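Local coordinates for galactitol 1-phosphate 5-dehydrogenase (Escherichia coli, PDB 4UEJ), which oxidises galactitol 1-phosphate to D-tagatose 6-phosphate with NAD(+), as a zinc-containing dehydrogenase of the alcohol dehydrogenase family, at residues A[107-112]-A[121-126]; A[164-169]-A[174-179]. All coordinates share one frame; numbering follows the deposited sequence.

How the contacts relate
Contact 1 (107-112 with 121-126) comes first along the chain and closes before contact 2 (164-169 with 174-179) opens. They belong to different parts of the subunit: contact 1 lies in the GroES-like domain and backs onto strand 120-124 of the mixed sheet, whereas contact 2 joins strand 163-167 of the six-stranded parallel sheet to helix 171-182. Their centres are 28 Å apart, on opposite sides of the chain's centre, and their nearest atoms stay about 14 Å apart, so neither touches the other. The pair therefore samples both halves of a zinc-dependent dehydrogenase, one near H59, a ligand of the zinc that is catalytic by similarity, the other in the Rossmann-type nucleotide-binding unit.

Contact 1 of 2, residues A[107-112]-A[121-126]; sequences DFIGSR and IVVKRK
I109 meets I121 and V123 because chi1 of -68° puts its CG2 anti to the backbone N and CG1 beside it, and the near-extended chi2 of 157° carries CD1 on to V123, so that the two branches part toward two neighbours. This is a contact inside the GroES-like domain of a zinc-containing alcohol dehydrogenase, where the chain leaving strand 107-108 packs a single side chain against strand 120-124. The longer branch carries CD1 to V123 CG1, 3.6 Å away, while V123 CB follows at 4.1 Å from the same I109 CD1; these side chains cross at about a right angle. The shorter branch, I109 CG2, faces I121 CD1 at 3.9 Å, which the extended chain of I121 delivers from the strand. I121 and V123 are alternate residues, so both point to the same face and bracket I109 along the strand direction. No hydrogen bond joins the two segments, and the 102 Å² buried between them comes from three aliphatic residues, I109, I121 and V123. The backbone of the strand is instead paired with strand 27-36, I121 to V30 and V123 to V28, while F61 of strand 60-68 touches both isoleucines. The contact lies close to the metal site: I109 is about 5 Å, side chain to side chain, from the zinc ligand H59, whose ring F108 meets edge to face. What presents I109 is a type II beta turn, with G110 at phi 92°. F108 O closes it, accepting S111 N at 3.1 Å and also R112 N at 2.9 Å.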
ATOM      1  N   ASP A 107     -17.080  18.279  -9.119  1.00 26.66           N
ATOM      2  CA  ASP A 107     -17.895  18.949  -8.118  1.00 25.76           C
ATOM      3  C   ASP A 107     -18.313  17.916  -7.090  1.00 17.92           C
ATOM      4  O   ASP A 107     -18.248  16.713  -7.338  1.00 17.01           O
ATOM      5  CB  ASP A 107     -19.125  19.605  -8.748  1.00 28.45           C
ATOM      6  CG  ASP A 107     -19.604  20.819  -7.973  1.00 27.40           C
ATOM      7  OD1 ASP A 107     -19.155  21.025  -6.818  1.00 24.95           O
ATOM      8  OD2 ASP A 107     -20.431  21.572  -8.528  1.00 29.05           O
ATOM      9  N   PHE A 108     -18.717  18.373  -5.917  1.00 16.50           N
ATOM     10  CA  PHE A 108     -19.176  17.427  -4.918  1.00 15.49           C
ATOM     11  C   PHE A 108     -20.281  18.050  -4.094  1.00 16.27           C
ATOM     12  O   PHE A 108     -20.080  19.063  -3.427  1.00 17.24           O
ATOM     13  CB  PHE A 108     -18.031  16.967  -4.017  1.00 17.43           C
ATOM     14  CG  PHE A 108     -18.363  15.747  -3.233  1.00 18.37           C
ATOM     15  CD1 PHE A 108     -19.022  15.844  -2.018  1.00 18.92           C
ATOM     16  CD2 PHE A 108     -18.059  14.494  -3.728  1.00 16.49           C
ATOM     17  CE1 PHE A 108     -19.348  14.712  -1.306  1.00 12.33           C
ATOM     18  CE2 PHE A 108     -18.388  13.377  -3.029  1.00 13.50           C
ATOM     19  CZ  PHE A 108     -19.021  13.476  -1.809  1.00 14.63           C
ATOM     20  N   ILE A 109     -21.460  17.448  -4.177  1.00 15.86           N
ATOM     21  CA  ILE A 109     -22.625  17.948  -3.475  1.00 16.06           C
ATOM     22  C   ILE A 109     -22.407  17.798  -1.968  1.00 17.81           C
ATOM     23  O   ILE A 109     -22.174  16.701  -1.473  1.00 16.13           O
ATOM     24  CB  ILE A 109     -23.882  17.202  -3.946  1.00 16.48           C
ATOM     25  CG1 ILE A 109     -24.172  17.578  -5.403  1.00 16.54           C
ATOM     26  CG2 ILE A 109     -25.077  17.471  -3.029  1.00 15.22           C
ATOM     27  CD1 ILE A 109     -24.989  16.542  -6.136  1.00 20.57           C
ATOM     28  N   GLY A 110     -22.447  18.916  -1.253  1.00 19.76           N
ATOM     29  CA  GLY A 110     -22.246  18.907   0.184  1.00 20.18           C
ATOM     30  C   GLY A 110     -20.807  19.129   0.609  1.00 20.64           C
ATOM     31  O   GLY A 110     -20.466  18.962   1.780  1.00 21.36           O
ATOM     32  N   SER A 111     -19.953  19.515  -0.332  1.00 20.11           N
ATOM     33  CA  SER A 111     -18.565  19.820   0.006  1.00 21.78           C
ATOM     34  C   SER A 111     -18.031  20.945  -0.878  1.00 23.82           C
ATOM     35  O   SER A 111     -17.581  21.980  -0.380  1.00 24.05           O
ATOM     36  CB  SER A 111     -17.688  18.575  -0.128  1.00 25.22           C
ATOM     37  OG  SER A 111     -16.336  18.860   0.208  1.00 32.67           O
ATOM     38  N   ARG A 112     -18.093  20.751  -2.191  1.00 19.23           N
ATOM     39  CA  ARG A 112     -17.618  21.776  -3.118  1.00 20.06           C
ATOM     40  C   ARG A 112     -18.756  22.682  -3.605  1.00 20.49           C
ATOM     41  O   ARG A 112     -18.515  23.772  -4.118  1.00 22.90           O
ATOM     42  CB  ARG A 112     -16.902  21.128  -4.304  1.00 22.38           C
ATOM     43  CG  ARG A 112     -15.648  20.366  -3.905  1.00 27.86           C
ATOM     44  CD  ARG A 112     -14.883  19.820  -5.097  1.00 29.27           C
ATOM     45  NE  ARG A 112     -13.708  19.068  -4.659  1.00 36.55           N
ATOM     46  CZ  ARG A 112     -12.741  18.641  -5.469  1.00 39.31           C
ATOM     47  NH1 ARG A 112     -12.808  18.877  -6.772  1.00 40.05           N
ATOM     48  NH2 ARG A 112     -11.710  17.966  -4.976  1.00 40.85           N
ATOM     49  N   ILE A 121     -33.272  20.467  -3.454  1.00 21.37           N
ATOM     50  CA  ILE A 121     -31.993  20.737  -4.089  1.00 22.97           C
ATOM     51  C   ILE A 121     -32.095  20.514  -5.598  1.00 25.69           C
ATOM     52  O   ILE A 121     -32.862  19.671  -6.057  1.00 22.18           O
ATOM     53  CB  ILE A 121     -30.879  19.857  -3.473  1.00 19.44           C
ATOM     54  CG1 ILE A 121     -29.498  20.326  -3.945  1.00 19.16           C
ATOM     55  CG2 ILE A 121     -31.133  18.362  -3.764  1.00 18.47           C
ATOM     56  CD1 ILE A 121     -28.333  19.578  -3.297  1.00 18.08           C
ATOM     57  N   VAL A 122     -31.355  21.299  -6.372  1.00 21.22           N
ATOM     58  CA  VAL A 122     -31.257  21.062  -7.800  1.00 21.34           C
ATOM     59  C   VAL A 122     -29.883  20.463  -8.108  1.00 20.29           C
ATOM     60  O   VAL A 122     -28.868  20.973  -7.651  1.00 20.11           O
ATOM     61  CB  VAL A 122     -31.474  22.357  -8.602  1.00 22.78           C
ATOM     62  CG1 VAL A 122     -31.097  22.156 -10.057  1.00 24.64           C
ATOM     63  CG2 VAL A 122     -32.929  22.809  -8.478  1.00 23.93           C
ATOM     64  N   VAL A 123     -29.869  19.357  -8.846  1.00 19.72           N
ATOM     65  CA  VAL A 123     -28.628  18.663  -9.205  1.00 18.83           C
ATOM     66  C   VAL A 123     -28.711  18.134 -10.635  1.00 19.21           C
ATOM     67  O   VAL A 123     -29.779  18.152 -11.243  1.00 20.03           O
ATOM     68  CB  VAL A 123     -28.323  17.473  -8.259  1.00 20.76           C
ATOM     69  CG1 VAL A 123     -28.248  17.927  -6.804  1.00 17.29           C
ATOM     70  CG2 VAL A 123     -29.364  16.377  -8.418  1.00 17.37           C
ATOM     71  N   LYS A 124     -27.591  17.650 -11.169  1.00 18.76           N
ATOM     72  CA  LYS A 124     -27.606  17.021 -12.486  1.00 19.21           C
ATOM     73  C   LYS A 124     -28.300  15.666 -12.428  1.00 18.70           C
ATOM     74  O   LYS A 124     -28.290  15.002 -11.394  1.00 17.69           O
ATOM     75  CB  LYS A 124     -26.187  16.841 -13.032  1.00 19.02           C
ATOM     76  CG  LYS A 124     -25.351  18.100 -13.031  1.00 19.59           C
ATOM     77  CD  LYS A 124     -26.038  19.245 -13.733  1.00 25.89           C
ATOM     78  CE  LYS A 124     -25.144  20.476 -13.687  1.00 32.96           C
ATOM     79  NZ  LYS A 124     -25.773  21.678 -14.290  1.00 30.41           N
ATOM     80  N   ARG A 125     -28.905  15.267 -13.543  1.00 19.58           N
ATOM     81  CA  ARG A 125     -29.433  13.907 -13.687  1.00 21.63           C
ATOM     82  C   ARG A 125     -28.413  12.863 -13.236  1.00 22.60           C
ATOM     83  O   ARG A 125     -28.754  11.879 -12.573  1.00 18.67           O
ATOM     84  CB  ARG A 125     -29.843  13.643 -15.143  1.00 22.85           C
ATOM     85  CG  ARG A 125     -30.138  12.175 -15.466  1.00 27.68           C
ATOM     86  CD  ARG A 125     -31.307  11.654 -14.653  1.00 31.84           C
ATOM     87  NE  ARG A 125     -31.555  10.234 -14.887  1.00 34.39           N
ATOM     88  CZ  ARG A 125     -31.038   9.246 -14.158  1.00 28.57           C
ATOM     89  NH1 ARG A 125     -30.227   9.513 -13.141  1.00 18.68           N
ATOM     90  NH2 ARG A 125     -31.332   7.986 -14.447  1.00 32.27           N
ATOM     91  N   LYS A 126     -27.150  13.092 -13.573  1.00 17.94           N
ATOM     92  CA  LYS A 126     -26.107  12.134 -13.238  1.00 19.92           C
ATOM     93  C   LYS A 126     -25.803  12.111 -11.742  1.00 16.23           C
ATOM     94  O   LYS A 126     -25.050  11.258 -11.279  1.00 14.83           O
ATOM     95  CB  LYS A 126     -24.837  12.431 -14.033  1.00 20.41           C
ATOM     96  CG  LYS A 126     -24.941  11.986 -15.491  1.00 28.70           C
ATOM     97  CD  LYS A 126     -23.598  12.020 -16.190  1.00 37.19           C
ATOM     98  CE  LYS A 126     -23.525  10.976 -17.296  1.00 41.84           C
ATOM     99  NZ  LYS A 126     -24.664  11.100 -18.249  1.00 42.70           N
TER

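Contact 2 of 2, residues A[164-169]-A[174-179]; sequences VIIIGA and LLAIQC
The helix that sets L174, A176 and I177 against strand 163-167 is kept in shape by main-chain bonds, the shorter one within 174-179 running from C179 N to L175 O at 2.9 Å. This is the first strand-turn-helix of a beta-alpha-beta unit in the Rossmann-type domain, and the helix lies over one face of the parallel sheet. I166 is the strand residue that reaches it. Its chi1 (-54°) places CG1 beside the backbone N, 3.7 Å from I177 CG1, and chi2 (-58°) then folds I166 CD1 over to A176 CB, 4.0 Å away. I177 also rests on V188 and A190 of strand 187-192, so it spans two neighbouring strands. Past the strand end the chain turns at G168, whose phi of 106° calls for glycine and which probably opens a GxGxxG signature of the nucleotide-binding kind. Directly after it, L174 lies against the carbonyl of A169 in a van der Waals contact, L174 CD1 3.5 Å from A169 O, while A169 CB is a looser 4.3 Å from L174 CD2. The amide of A169 bonds to the carboxylate of D192, tying the turn to the adjacent strand. Across the 240 Å² of buried surface no hydrogen bond joins strand to helix, consistent with their being held together by apolar packing, while the main-chain bonds lie within the helix and the sheet.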
ATOM      1  N   VAL A 164     -11.883 -10.780   7.016  1.00  8.16           N
ATOM      2  CA  VAL A 164     -12.058  -9.343   6.948  1.00  7.86           C
ATOM      3  C   VAL A 164     -11.930  -8.766   8.342  1.00  8.57           C
ATOM      4  O   VAL A 164     -12.455  -9.314   9.328  1.00 11.87           O
ATOM      5  CB  VAL A 164     -13.415  -8.977   6.305  1.00  7.51           C
ATOM      6  CG1 VAL A 164     -13.689  -7.469   6.384  1.00  8.14           C
ATOM      7  CG2 VAL A 164     -13.418  -9.421   4.845  1.00 10.28           C
ATOM      8  N   ILE A 165     -11.202  -7.667   8.425  1.00  8.66           N
ATOM      9  CA  ILE A 165     -11.063  -6.945   9.677  1.00 10.44           C
ATOM     10  C   ILE A 165     -11.484  -5.513   9.413  1.00  7.87           C
ATOM     11  O   ILE A 165     -10.909  -4.844   8.548  1.00  9.06           O
ATOM     12  CB  ILE A 165      -9.618  -6.997  10.208  1.00  8.54           C
ATOM     13  CG1 ILE A 165      -9.166  -8.449  10.367  1.00 10.85           C
ATOM     14  CG2 ILE A 165      -9.487  -6.220  11.517  1.00  9.15           C
ATOM     15  CD1 ILE A 165      -7.718  -8.584  10.856  1.00 15.08           C
ATOM     16  N   ILE A 166     -12.490  -5.044  10.142  1.00  8.38           N
ATOM     17  CA  ILE A 166     -12.949  -3.678  10.002  1.00  8.03           C
ATOM     18  C   ILE A 166     -12.508  -2.871  11.207  1.00 12.15           C
ATOM     19  O   ILE A 166     -12.886  -3.167  12.332  1.00 10.83           O
ATOM     20  CB  ILE A 166     -14.492  -3.582   9.873  1.00  7.98           C
ATOM     21  CG1 ILE A 166     -15.006  -4.481   8.738  1.00  8.84           C
ATOM     22  CG2 ILE A 166     -14.899  -2.114   9.698  1.00  9.67           C
ATOM     23  CD1 ILE A 166     -14.409  -4.193   7.330  1.00  7.01           C
ATOM     24  N   ILE A 167     -11.690  -1.852  10.979  1.00  8.81           N
ATOM     25  CA  ILE A 167     -11.223  -1.039  12.089  1.00  9.69           C
ATOM     26  C   ILE A 167     -12.021   0.260  12.072  1.00 13.73           C
ATOM     27  O   ILE A 167     -12.037   0.988  11.080  1.00 14.27           O
ATOM     28  CB  ILE A 167      -9.703  -0.762  12.007  1.00 10.01           C
ATOM     29  CG1 ILE A 167      -8.917  -2.072  12.003  1.00 10.32           C
ATOM     30  CG2 ILE A 167      -9.255   0.081  13.180  1.00 11.15           C
ATOM     31  CD1 ILE A 167      -7.440  -1.878  11.612  1.00 12.58           C
ATOM     32  N   GLY A 168     -12.721   0.533  13.161  1.00 11.17           N
ATOM     33  CA  GLY A 168     -13.589   1.690  13.194  1.00 12.19           C
ATOM     34  C   GLY A 168     -15.021   1.217  13.103  1.00 12.75           C
ATOM     35  O   GLY A 168     -15.402   0.558  12.133  1.00 14.16           O
ATOM     36  N   ALA A 169     -15.801   1.535  14.129  1.00 14.55           N
ATOM     37  CA  ALA A 169     -17.188   1.091  14.203  1.00 16.92           C
ATOM     38  C   ALA A 169     -18.150   2.273  14.110  1.00 13.96           C
ATOM     39  O   ALA A 169     -19.199   2.293  14.764  1.00 17.19           O
ATOM     40  CB  ALA A 169     -17.425   0.304  15.492  1.00 18.53           C
ATOM     41  N   LEU A 174     -19.598  -0.056  10.366  1.00  9.31           N
ATOM     42  CA  LEU A 174     -20.648  -1.006  10.665  1.00  9.72           C
ATOM     43  C   LEU A 174     -21.312  -1.495   9.389  1.00 12.14           C
ATOM     44  O   LEU A 174     -21.666  -2.661   9.289  1.00  9.35           O
ATOM     45  CB  LEU A 174     -21.686  -0.386  11.599  1.00 10.73           C
ATOM     46  CG  LEU A 174     -21.156  -0.116  13.006  1.00 11.55           C
ATOM     47  CD1 LEU A 174     -22.149   0.716  13.832  1.00 13.03           C
ATOM     48  CD2 LEU A 174     -20.868  -1.449  13.698  1.00 12.62           C
ATOM     49  N   LEU A 175     -21.497  -0.604   8.414  1.00  8.89           N
ATOM     50  CA  LEU A 175     -22.063  -1.023   7.125  1.00  8.58           C
ATOM     51  C   LEU A 175     -21.127  -2.012   6.433  1.00 10.66           C
ATOM     52  O   LEU A 175     -21.572  -3.011   5.862  1.00  8.76           O
ATOM     53  CB  LEU A 175     -22.331   0.181   6.221  1.00  8.42           C
ATOM     54  CG  LEU A 175     -23.528   1.044   6.681  1.00  9.65           C
ATOM     55  CD1 LEU A 175     -23.491   2.400   5.958  1.00 14.70           C
ATOM     56  CD2 LEU A 175     -24.826   0.347   6.415  1.00  9.72           C
ATOM     57  N   ALA A 176     -19.830  -1.726   6.496  1.00  8.14           N
ATOM     58  CA  ALA A 176     -18.832  -2.599   5.896  1.00 11.38           C
ATOM     59  C   ALA A 176     -18.866  -4.008   6.493  1.00  9.14           C
ATOM     60  O   ALA A 176     -18.692  -4.996   5.782  1.00  8.18           O
ATOM     61  CB  ALA A 176     -17.442  -1.991   6.045  1.00  7.09           C
ATOM     62  N   ILE A 177     -19.089  -4.109   7.795  1.00  7.92           N
ATOM     63  CA  ILE A 177     -19.255  -5.419   8.415  1.00  8.37           C
ATOM     64  C   ILE A 177     -20.403  -6.178   7.790  1.00  9.88           C
ATOM     65  O   ILE A 177     -20.247  -7.341   7.405  1.00 12.24           O
ATOM     66  CB  ILE A 177     -19.496  -5.293   9.918  1.00 11.19           C
ATOM     67  CG1 ILE A 177     -18.235  -4.746  10.591  1.00  9.86           C
ATOM     68  CG2 ILE A 177     -19.921  -6.641  10.500  1.00 11.34           C
ATOM     69  CD1 ILE A 177     -18.443  -4.347  12.035  1.00 13.39           C
ATOM     70  N   GLN A 178     -21.552  -5.513   7.686  1.00  9.00           N
ATOM     71  CA  GLN A 178     -22.738  -6.122   7.109  1.00  9.53           C
ATOM     72  C   GLN A 178     -22.512  -6.548   5.665  1.00 11.66           C
ATOM     73  O   GLN A 178     -22.939  -7.634   5.259  1.00 11.97           O
ATOM     74  CB  GLN A 178     -23.925  -5.159   7.198  1.00 13.35           C
ATOM     75  CG  GLN A 178     -24.281  -4.753   8.605  1.00 11.43           C
ATOM     76  CD  GLN A 178     -25.497  -3.856   8.636  1.00 19.73           C
ATOM     77  OE1 GLN A 178     -26.338  -3.926   7.750  1.00 26.98           O
ATOM     78  NE2 GLN A 178     -25.593  -3.004   9.649  1.00 18.41           N
ATOM     79  N   CYS A 179     -21.829  -5.702   4.891  1.00 14.14           N
ATOM     80  CA  CYS A 179     -21.571  -6.030   3.492  1.00 12.73           C
ATOM     81  C   CYS A 179     -20.603  -7.212   3.370  1.00  8.74           C
ATOM     82  O   CYS A 179     -20.835  -8.111   2.570  1.00 12.65           O
ATOM     83  CB  CYS A 179     -21.029  -4.824   2.738  1.00  8.19           C
ATOM     84  SG  CYS A 179     -22.305  -3.558   2.475  1.00 12.22           S
TER